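Local coordinates for discoidin-2 (Dictyostelium discoideum, PDB 2VMC), which binds galactose and N-acetylgalactosamine as a homotrimeric lectin and may take part in spore formation and spore coat assembly, at the interface of chains A and B. Residues are numbered along the deposited sequence; one frame, centred on the assembly and turned at random. Chains: chain A/B, Discoidin-2.

Contact 1: the interface of chains A and B. Residues chain A 196, 257; chain B 72, 130, 154, 157, 159.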
ATOM      1  N   LEU A 196      12.869  10.709   2.983  1.00 30.84           N
ATOM      2  CA  LEU A 196      12.173  11.967   2.661  1.00 31.24           C
ATOM      3  C   LEU A 196      11.828  12.801   3.899  1.00 31.11           C
ATOM      4  O   LEU A 196      11.696  14.035   3.824  1.00 31.72           O
ATOM      5  CB  LEU A 196      10.905  11.681   1.845  1.00 31.79           C
ATOM      6  CG  LEU A 196      11.129  10.984   0.506  1.00 33.01           C
ATOM      7  CD1 LEU A 196       9.837  10.323   0.002  1.00 34.88           C
ATOM      8  CD2 LEU A 196      11.718  11.972  -0.514  1.00 33.27           C
ATOM      9  N   ASN A 257       4.801   8.696   5.095  1.00 39.41           N
ATOM     10  CA  ASN A 257       5.351   9.154   3.804  1.00 40.88           C
ATOM     11  C   ASN A 257       5.099   8.181   2.649  1.00 41.19           C
ATOM     12  O   ASN A 257       4.443   7.141   2.831  1.00 41.22           O
ATOM     13  CB  ASN A 257       6.846   9.517   3.927  1.00 41.09           C
ATOM     14  CG  ASN A 257       7.098  11.028   3.915  1.00 42.75           C
ATOM     15  OD1 ASN A 257       6.209  11.832   4.202  1.00 45.35           O
ATOM     16  ND2 ASN A 257       8.320  11.416   3.569  1.00 43.52           N
ATOM     17  OXT ASN A 257       5.524   8.432   1.508  1.00 41.33           O
TER
ATOM     18  N   HIS B  72       3.772  12.133  -3.382  1.00 11.72           N
ATOM     19  CA  HIS B  72       4.439  13.428  -3.291  1.00 12.87           C
ATOM     20  C   HIS B  72       4.356  14.040  -4.696  1.00 12.28           C
ATOM     21  O   HIS B  72       5.163  13.704  -5.584  1.00 11.81           O
ATOM     22  CB  HIS B  72       5.903  13.235  -2.816  1.00 13.31           C
ATOM     23  CG  HIS B  72       6.011  12.574  -1.465  1.00 16.90           C
ATOM     24  ND1 HIS B  72       6.189  13.286  -0.296  1.00 19.19           N
ATOM     25  CD2 HIS B  72       5.925  11.269  -1.100  1.00 19.67           C
ATOM     26  CE1 HIS B  72       6.221  12.450   0.728  1.00 19.81           C
ATOM     27  NE2 HIS B  72       6.056  11.220   0.269  1.00 20.96           N
ATOM     28  N   LYS B 130       1.922  16.642  -0.585  1.00 13.29           N
ATOM     29  CA  LYS B 130       1.804  15.319   0.010  1.00 13.41           C
ATOM     30  C   LYS B 130       0.315  14.967   0.192  1.00 12.67           C
ATOM     31  O   LYS B 130      -0.402  15.590   0.972  1.00 12.42           O
ATOM     32  CB  LYS B 130       2.572  15.286   1.343  1.00 14.39           C
ATOM     33  CG  LYS B 130       2.585  13.951   2.027  1.00 17.69           C
ATOM     34  CD  LYS B 130       3.517  14.017   3.223  1.00 23.01           C
ATOM     35  CE  LYS B 130       3.132  13.038   4.287  1.00 27.66           C
ATOM     36  NZ  LYS B 130       4.195  13.048   5.370  1.00 30.27           N
ATOM     37  N   LEU B 154       6.850  11.840  -7.253  1.00 12.75           N
ATOM     38  CA  LEU B 154       8.114  11.132  -7.030  1.00 12.93           C
ATOM     39  C   LEU B 154       7.904   9.627  -7.204  1.00 13.57           C
ATOM     40  O   LEU B 154       6.845   9.087  -6.837  1.00 13.46           O
ATOM     41  CB  LEU B 154       8.657  11.392  -5.616  1.00 12.54           C
ATOM     42  CG  LEU B 154       8.952  12.848  -5.264  1.00 13.65           C
ATOM     43  CD1 LEU B 154       9.402  12.915  -3.814  1.00 15.79           C
ATOM     44  CD2 LEU B 154      10.043  13.349  -6.173  1.00 14.69           C
ATOM     45  N   LYS B 157      10.195   4.854  -3.206  1.00 20.25           N
ATOM     46  CA  LYS B 157      11.525   4.465  -2.731  1.00 21.79           C
ATOM     47  C   LYS B 157      11.666   2.949  -2.644  1.00 22.87           C
ATOM     48  O   LYS B 157      10.701   2.249  -2.358  1.00 22.02           O
ATOM     49  CB  LYS B 157      11.758   5.077  -1.348  1.00 22.43           C
ATOM     50  CG  LYS B 157      11.730   6.600  -1.313  1.00 23.24           C
ATOM     51  CD  LYS B 157      13.034   7.171  -1.805  1.00 27.03           C
ATOM     52  CE  LYS B 157      13.191   8.612  -1.385  1.00 28.12           C
ATOM     53  NZ  LYS B 157      14.616   9.029  -1.456  1.00 32.05           N
ATOM     54  N   TYR B 159      12.907   1.308  -0.336  1.00 28.63           N
ATOM     55  CA  TYR B 159      12.672   0.899   1.055  1.00 29.75           C
ATOM     56  C   TYR B 159      11.215   0.936   1.550  1.00 29.88           C
ATOM     57  O   TYR B 159      10.958   0.630   2.718  1.00 29.74           O
ATOM     58  CB  TYR B 159      13.555   1.721   2.010  1.00 29.96           C
ATOM     59  CG  TYR B 159      13.420   3.230   1.917  1.00 30.66           C
ATOM     60  CD1 TYR B 159      12.188   3.866   2.104  1.00 32.16           C
ATOM     61  CD2 TYR B 159      14.538   4.025   1.664  1.00 31.57           C
ATOM     62  CE1 TYR B 159      12.079   5.267   2.028  1.00 32.79           C
ATOM     63  CE2 TYR B 159      14.445   5.405   1.578  1.00 32.34           C
ATOM     64  CZ  TYR B 159      13.215   6.020   1.762  1.00 34.44           C
ATOM     65  OH  TYR B 159      13.128   7.397   1.682  1.00 36.08           O
TER
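A:Asn257, the last residue of its chain, meets B:His72 at about a right angle, its amide plane turned 79° from the imidazole. The amide carbon CG of A:Asn257 lies at the rim of the ring, in its plane, 3.6 Å from CE1 of B:His72. The ring nitrogen NE2 of B:His72 donates to the terminal carboxylate oxygen OXT of A:Asn257 at 3.1 Å, a fairly straight bond (161° at the hydrogen) close to the ring plane. B:Lys130 comes in across the same asparagine. With CG of the lysine opposite its backbone nitrogen (chi1 -177°) and the chain stretched beyond, the ammonium NZ reaches the amide oxygen OD1 of A:Asn257 at 2.6 Å, almost in line with the C=O bond. The end of chain A is thus held through both its side chain and its carboxylate. The side chains of A:Leu196 and B:His72 come toward each other from opposite directions, and the leucine sets its CD1 methyl over one ring face, toward the rim, 3.9 Å above the plane. CG of A:Leu196 rests 3.7 Å from CE of B:Lys157, whose chain bends at its second torsion, and the leucine CD2 branch passes the CD1 methyl of B:Leu154. B:His72 and B:Lys130 lie on strands 70-79 and 128-131 of the N-terminal F5/8 type C beta-sandwich, B:Lys157 belongs to the linker, and the chain A residues come from loop and C-terminus of the lectin-like region.

Contact 2: the interface of chains A and B. Residues chain A 162-165, 195, 254; chain B 159-162.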
ATOM      1  N   PRO A 162       4.804   1.929   7.007  1.00 28.17           N
ATOM      2  CA  PRO A 162       6.078   2.635   7.259  1.00 27.54           C
ATOM      3  C   PRO A 162       7.186   2.214   6.287  1.00 26.70           C
ATOM      4  O   PRO A 162       7.129   1.126   5.734  1.00 26.90           O
ATOM      5  CB  PRO A 162       6.441   2.210   8.693  1.00 27.58           C
ATOM      6  CG  PRO A 162       5.786   0.863   8.863  1.00 28.55           C
ATOM      7  CD  PRO A 162       4.511   0.917   8.044  1.00 28.05           C
ATOM      8  N   SER A 163       8.165   3.087   6.063  1.00 26.48           N
ATOM      9  CA  SER A 163       9.376   2.726   5.329  1.00 26.10           C
ATOM     10  C   SER A 163      10.485   2.318   6.318  1.00 25.75           C
ATOM     11  O   SER A 163      10.564   2.867   7.415  1.00 24.78           O
ATOM     12  CB  SER A 163       9.854   3.894   4.461  1.00 26.63           C
ATOM     13  OG  SER A 163       9.012   4.058   3.316  1.00 28.68           O
ATOM     14  N   VAL A 164      11.336   1.373   5.913  1.00 24.29           N
ATOM     15  CA  VAL A 164      12.346   0.792   6.825  1.00 23.90           C
ATOM     16  C   VAL A 164      13.726   0.643   6.175  1.00 23.06           C
ATOM     17  O   VAL A 164      13.828   0.186   5.032  1.00 23.16           O
ATOM     18  CB  VAL A 164      11.895  -0.600   7.365  1.00 23.69           C
ATOM     19  CG1 VAL A 164      12.986  -1.235   8.235  1.00 22.85           C
ATOM     20  CG2 VAL A 164      10.602  -0.491   8.183  1.00 23.56           C
ATOM     21  N   GLN A 165      14.783   1.014   6.912  1.00 22.19           N
ATOM     22  CA  GLN A 165      16.159   0.632   6.546  1.00 20.81           C
ATOM     23  C   GLN A 165      16.874   0.081   7.786  1.00 20.65           C
ATOM     24  O   GLN A 165      16.537   0.443   8.923  1.00 18.97           O
ATOM     25  CB  GLN A 165      16.956   1.793   5.936  1.00 21.34           C
ATOM     26  CG  GLN A 165      16.305   2.472   4.679  1.00 20.56           C
ATOM     27  CD  GLN A 165      17.215   3.492   4.053  1.00 21.08           C
ATOM     28  OE1 GLN A 165      18.230   3.141   3.435  1.00 24.00           O
ATOM     29  NE2 GLN A 165      16.878   4.764   4.207  1.00 21.80           N
ATOM     30  N   PHE A 195      16.217   9.279   3.474  1.00 30.04           N
ATOM     31  CA  PHE A 195      14.762   9.312   3.699  1.00 30.14           C
ATOM     32  C   PHE A 195      14.176  10.671   3.242  1.00 30.28           C
ATOM     33  O   PHE A 195      14.894  11.671   3.160  1.00 30.30           O
ATOM     34  CB  PHE A 195      14.415   9.101   5.196  1.00 29.90           C
ATOM     35  CG  PHE A 195      14.516   7.650   5.698  1.00 28.73           C
ATOM     36  CD1 PHE A 195      13.540   6.708   5.391  1.00 26.89           C
ATOM     37  CD2 PHE A 195      15.556   7.263   6.549  1.00 29.34           C
ATOM     38  CE1 PHE A 195      13.618   5.390   5.878  1.00 27.58           C
ATOM     39  CE2 PHE A 195      15.642   5.935   7.047  1.00 27.05           C
ATOM     40  CZ  PHE A 195      14.680   5.005   6.711  1.00 28.28           C
ATOM     41  N   GLU A 254      10.488   5.143   8.971  1.00 21.33           N
ATOM     42  CA  GLU A 254       9.901   6.413   8.525  1.00 23.86           C
ATOM     43  C   GLU A 254       8.384   6.254   8.356  1.00 25.07           C
ATOM     44  O   GLU A 254       7.927   5.363   7.639  1.00 23.43           O
ATOM     45  CB  GLU A 254      10.542   6.879   7.204  1.00 23.57           C
ATOM     46  CG  GLU A 254      10.121   8.303   6.768  1.00 25.77           C
ATOM     47  CD  GLU A 254      10.303   8.585   5.269  1.00 25.48           C
ATOM     48  OE1 GLU A 254      10.383   7.646   4.440  1.00 27.99           O
ATOM     49  OE2 GLU A 254      10.365   9.776   4.921  1.00 28.89           O
TER
ATOM     50  N   TYR B 159      12.907   1.308  -0.336  1.00 28.63           N
ATOM     51  CA  TYR B 159      12.672   0.899   1.055  1.00 29.75           C
ATOM     52  C   TYR B 159      11.215   0.936   1.550  1.00 29.88           C
ATOM     53  O   TYR B 159      10.958   0.630   2.718  1.00 29.74           O
ATOM     54  CB  TYR B 159      13.555   1.721   2.010  1.00 29.96           C
ATOM     55  CG  TYR B 159      13.420   3.230   1.917  1.00 30.66           C
ATOM     56  CD1 TYR B 159      12.188   3.866   2.104  1.00 32.16           C
ATOM     57  CD2 TYR B 159      14.538   4.025   1.664  1.00 31.57           C
ATOM     58  CE1 TYR B 159      12.079   5.267   2.028  1.00 32.79           C
ATOM     59  CE2 TYR B 159      14.445   5.405   1.578  1.00 32.34           C
ATOM     60  CZ  TYR B 159      13.215   6.020   1.762  1.00 34.44           C
ATOM     61  OH  TYR B 159      13.128   7.397   1.682  1.00 36.08           O
ATOM     62  N   SER B 160      10.265   1.309   0.688  1.00 29.64           N
ATOM     63  CA  SER B 160       8.852   1.421   1.129  1.00 29.92           C
ATOM     64  C   SER B 160       8.048   0.113   1.078  1.00 29.47           C
ATOM     65  O   SER B 160       8.389  -0.810   0.330  1.00 29.10           O
ATOM     66  CB  SER B 160       8.116   2.548   0.392  1.00 29.87           C
ATOM     67  OG  SER B 160       8.763   2.838  -0.827  1.00 32.31           O
ATOM     68  N   ASN B 161       6.994   0.051   1.898  1.00 29.67           N
ATOM     69  CA  ASN B 161       6.080  -1.101   1.979  1.00 29.84           C
ATOM     70  C   ASN B 161       6.752  -2.480   2.231  1.00 28.73           C
ATOM     71  O   ASN B 161       6.428  -3.457   1.559  1.00 27.78           O
ATOM     72  CB  ASN B 161       5.168  -1.163   0.728  1.00 31.11           C
ATOM     73  CG  ASN B 161       4.697   0.230   0.255  1.00 34.96           C
ATOM     74  OD1 ASN B 161       5.248   0.806  -0.712  1.00 38.07           O
ATOM     75  ND2 ASN B 161       3.684   0.779   0.944  1.00 37.86           N
ATOM     76  N   PRO B 162       7.680  -2.570   3.211  1.00 28.17           N
ATOM     77  CA  PRO B 162       8.369  -3.863   3.408  1.00 27.54           C
ATOM     78  C   PRO B 162       7.456  -4.928   4.025  1.00 26.70           C
ATOM     79  O   PRO B 162       6.482  -4.588   4.680  1.00 26.90           O
ATOM     80  CB  PRO B 162       9.507  -3.512   4.382  1.00 27.58           C
ATOM     81  CG  PRO B 162       8.993  -2.321   5.149  1.00 28.55           C
ATOM     82  CD  PRO B 162       8.129  -1.544   4.176  1.00 28.05           C
TER
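The phenol ring of B:Tyr159 lies with one face and one edge against A:Phe195, A:Gln165 and A:Ser163, while CB of B:Lys157 from its own chain backs the other face, the close-fitting half of the contact. Its CG sits between the backbone nitrogen and the carbonyl carbon (chi1 56°), which sends the ring across into chain A. A:Phe195 places CE1 over the centre of one face, 4.1 Å above the plane, while its CD1 comes 3.7 Å from CZ of the tyrosine. A:Ser163 brings OG to the edge in the ring plane, and its CB, above the plane, to 3.3 Å from CD1 of B:Tyr159. A:Gln165 reaches CD2 of B:Tyr159 with its amide nitrogen NE2 at 3.5 Å, the amide turned only 22° from the ring; the same NE2 lies over the rim of one face of A:Phe195. The carboxylate of A:Glu254, steeply inclined to the phenol, has OE1 3.8 Å from CE1 of B:Tyr159. Beyond the ring the fit is looser. The backbone N of A:Val164 makes a weak hydrogen bond of 3.3 Å to the carbonyl O of B:Tyr159. Farther along, the CG2 methyl of A:Val164 touches CG of B:Pro162 at 3.9 Å. The contact sets the linker of chain B against the start of strand 163-170 in the lectin-like region of chain A, and so probably helps fix how the subunits are arranged in the homotrimer.

Contact 3: the interface of chains A and B. Residues chain A 204-206, 249; chain B 201-203, 221, 248.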
ATOM      1  N   GLY A 204      19.313  -2.606  19.184  1.00 12.91           N
ATOM      2  CA  GLY A 204      19.383  -3.794  20.047  1.00 12.61           C
ATOM      3  C   GLY A 204      20.780  -4.401  19.987  1.00 11.50           C
ATOM      4  O   GLY A 204      21.359  -4.552  18.904  1.00 11.20           O
ATOM      5  N   CYS A 205      21.330  -4.730  21.154  1.00 10.88           N
ATOM      6  CA  CYS A 205      22.709  -5.223  21.237  1.00 10.26           C
ATOM      7  C   CYS A 205      22.838  -6.688  20.769  1.00 10.05           C
ATOM      8  O   CYS A 205      22.007  -7.547  21.123  1.00 10.18           O
ATOM      9  CB  CYS A 205      23.254  -5.043  22.666  1.00 10.35           C
ATOM     10  SG  CYS A 205      25.000  -5.491  22.821  1.00 11.92           S
ATOM     11  N   LYS A 206      23.853  -6.963  19.947  1.00  9.85           N
ATOM     12  CA  LYS A 206      24.118  -8.350  19.547  1.00 10.06           C
ATOM     13  C   LYS A 206      25.572  -8.798  19.795  1.00 10.57           C
ATOM     14  O   LYS A 206      25.959  -9.903  19.396  1.00 10.37           O
ATOM     15  CB  LYS A 206      23.680  -8.622  18.097  1.00 10.80           C
ATOM     16  CG  LYS A 206      24.459  -7.854  17.043  1.00  9.86           C
ATOM     17  CD  LYS A 206      24.006  -8.247  15.607  1.00 10.45           C
ATOM     18  CE  LYS A 206      24.930  -7.568  14.561  1.00  9.98           C
ATOM     19  NZ  LYS A 206      24.543  -7.859  13.105  1.00  9.60           N
ATOM     20  N   ASP A 249      22.428  -3.920  16.144  1.00 12.34           N
ATOM     21  CA  ASP A 249      21.604  -3.842  14.924  1.00 12.47           C
ATOM     22  C   ASP A 249      20.685  -2.651  15.112  1.00 12.77           C
ATOM     23  O   ASP A 249      20.191  -2.427  16.218  1.00 12.72           O
ATOM     24  CB  ASP A 249      20.777  -5.112  14.732  1.00 11.02           C
ATOM     25  CG  ASP A 249      21.466  -6.141  13.835  1.00 12.06           C
ATOM     26  OD1 ASP A 249      22.504  -5.808  13.209  1.00 11.33           O
ATOM     27  OD2 ASP A 249      20.974  -7.302  13.751  1.00 11.64           O
TER
ATOM     28  N   VAL B 201      17.804 -10.030   8.101  1.00 19.54           N
ATOM     29  CA  VAL B 201      17.365 -10.477   9.433  1.00 17.84           C
ATOM     30  C   VAL B 201      18.091  -9.667  10.523  1.00 18.12           C
ATOM     31  O   VAL B 201      19.316  -9.770  10.656  1.00 19.46           O
ATOM     32  CB  VAL B 201      17.518 -12.024   9.651  1.00 18.52           C
ATOM     33  CG1 VAL B 201      17.066 -12.409  11.072  1.00 15.15           C
ATOM     34  CG2 VAL B 201      16.721 -12.858   8.594  1.00 15.51           C
ATOM     35  N   SER B 202      17.330  -8.842  11.249  1.00 16.94           N
ATOM     36  CA  SER B 202      17.851  -8.011  12.324  0.60 16.10           C
ATOM     37  C   SER B 202      17.614  -8.711  13.673  1.00 15.58           C
ATOM     38  O   SER B 202      16.572  -9.343  13.863  1.00 15.02           O
ATOM     39  CB  SER B 202      17.142  -6.654  12.276  0.60 15.80           C
ATOM     40  OG  SER B 202      17.522  -5.815  13.335  0.60 15.17           O
ATOM     41  N   ILE B 203      18.587  -8.606  14.592  1.00 14.66           N
ATOM     42  CA  ILE B 203      18.508  -9.298  15.898  1.00 13.65           C
ATOM     43  C   ILE B 203      18.857  -8.403  17.101  1.00 13.37           C
ATOM     44  O   ILE B 203      19.564  -7.404  16.967  1.00 13.16           O
ATOM     45  CB  ILE B 203      19.377 -10.623  15.933  1.00 13.93           C
ATOM     46  CG1 ILE B 203      20.897 -10.332  15.843  1.00 14.41           C
ATOM     47  CG2 ILE B 203      18.905 -11.614  14.851  1.00 14.95           C
ATOM     48  CD1 ILE B 203      21.811 -11.547  16.121  1.00 12.62           C
ATOM     49  N   GLY B 221      25.870 -12.778  18.827  1.00 10.86           N
ATOM     50  CA  GLY B 221      24.940 -13.472  17.966  1.00 11.59           C
ATOM     51  C   GLY B 221      25.048 -12.850  16.593  1.00 12.40           C
ATOM     52  O   GLY B 221      25.315 -11.641  16.451  1.00 11.01           O
ATOM     53  N   PHE B 248      17.619 -14.199  21.605  1.00 11.60           N
ATOM     54  CA  PHE B 248      17.431 -13.056  20.709  1.00 12.12           C
ATOM     55  C   PHE B 248      15.991 -13.022  20.157  1.00 12.19           C
ATOM     56  O   PHE B 248      15.396 -14.075  19.881  1.00 11.81           O
ATOM     57  CB  PHE B 248      18.398 -13.151  19.514  1.00 11.86           C
ATOM     58  CG  PHE B 248      19.848 -12.952  19.875  1.00 12.58           C
ATOM     59  CD1 PHE B 248      20.425 -11.672  19.817  1.00 11.75           C
ATOM     60  CD2 PHE B 248      20.659 -14.051  20.247  1.00 13.52           C
ATOM     61  CE1 PHE B 248      21.791 -11.459  20.158  1.00 12.80           C
ATOM     62  CE2 PHE B 248      22.048 -13.853  20.565  1.00 12.30           C
ATOM     63  CZ  PHE B 248      22.599 -12.556  20.540  1.00 14.05           C
TER
HETATM   64  O   HOH W   1      21.559  -8.900  11.705  1.00 15.96           O
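The carboxylate oxygen OD2 of A:Asp249 is gripped from chain B by the backbone N of B:Ile203, which donates at 2.8 Å, nearly straight (167° at the hydrogen), to the anti lone pair, on the side away from OD1. Water 1 joins the same oxygen at 2.7 Å and continues to the carbonyl O of B:Val201, so the carboxylate reaches two points along strand 200-211 of chain B. The other oxygen, OD1, forms a salt bridge within chain A to the ammonium NZ of A:Lys206 at 2.9 Å, met from above the carboxylate plane. This lysine probably steadies the aspartate and offsets part of its charge. At chi1 65° the lysine turns CG back over its own backbone, and the extended chain beyond crosses B:Ile203 at about a right angle, CD lying 3.8 Å from CG1 of the isoleucine. The backbone of the same residue anchors a second strand: O of A:Lys206 accepts from N of B:Gly221 at 2.9 Å. Underneath, CE1 of B:Phe248 packs 3.9 Å from CA of A:Lys206. Strands 200-211 and 242-254 of chain A are thereby bonded to strands 200-211 and 216-224 of chain B, with B:Phe248 of strand 242-254 packing alongside, joining neighbouring H-type lectin domains and helping to hold the trimer together.

Contact 1 and contact 2 adjoin, the centres of their C-alpha atoms about 10 Å apart, and share B:Tyr159. Contact 3 lies about 19 Å from contact 2 and 28 Å from contact 1. Strand 242-254 of chain A supplies residues to both contact 2 and contact 3, tying the linker junction to the lectin-like pair. Chain A contributes from its lectin-like region or the adjoining linker end throughout, whereas chain B offers its beta-sandwich and linker in contact 1, its linker in contact 2 and its lectin-like region in contact 3. Together they couple both regions of chain B to the lectin-like half of chain A in the homotrimer.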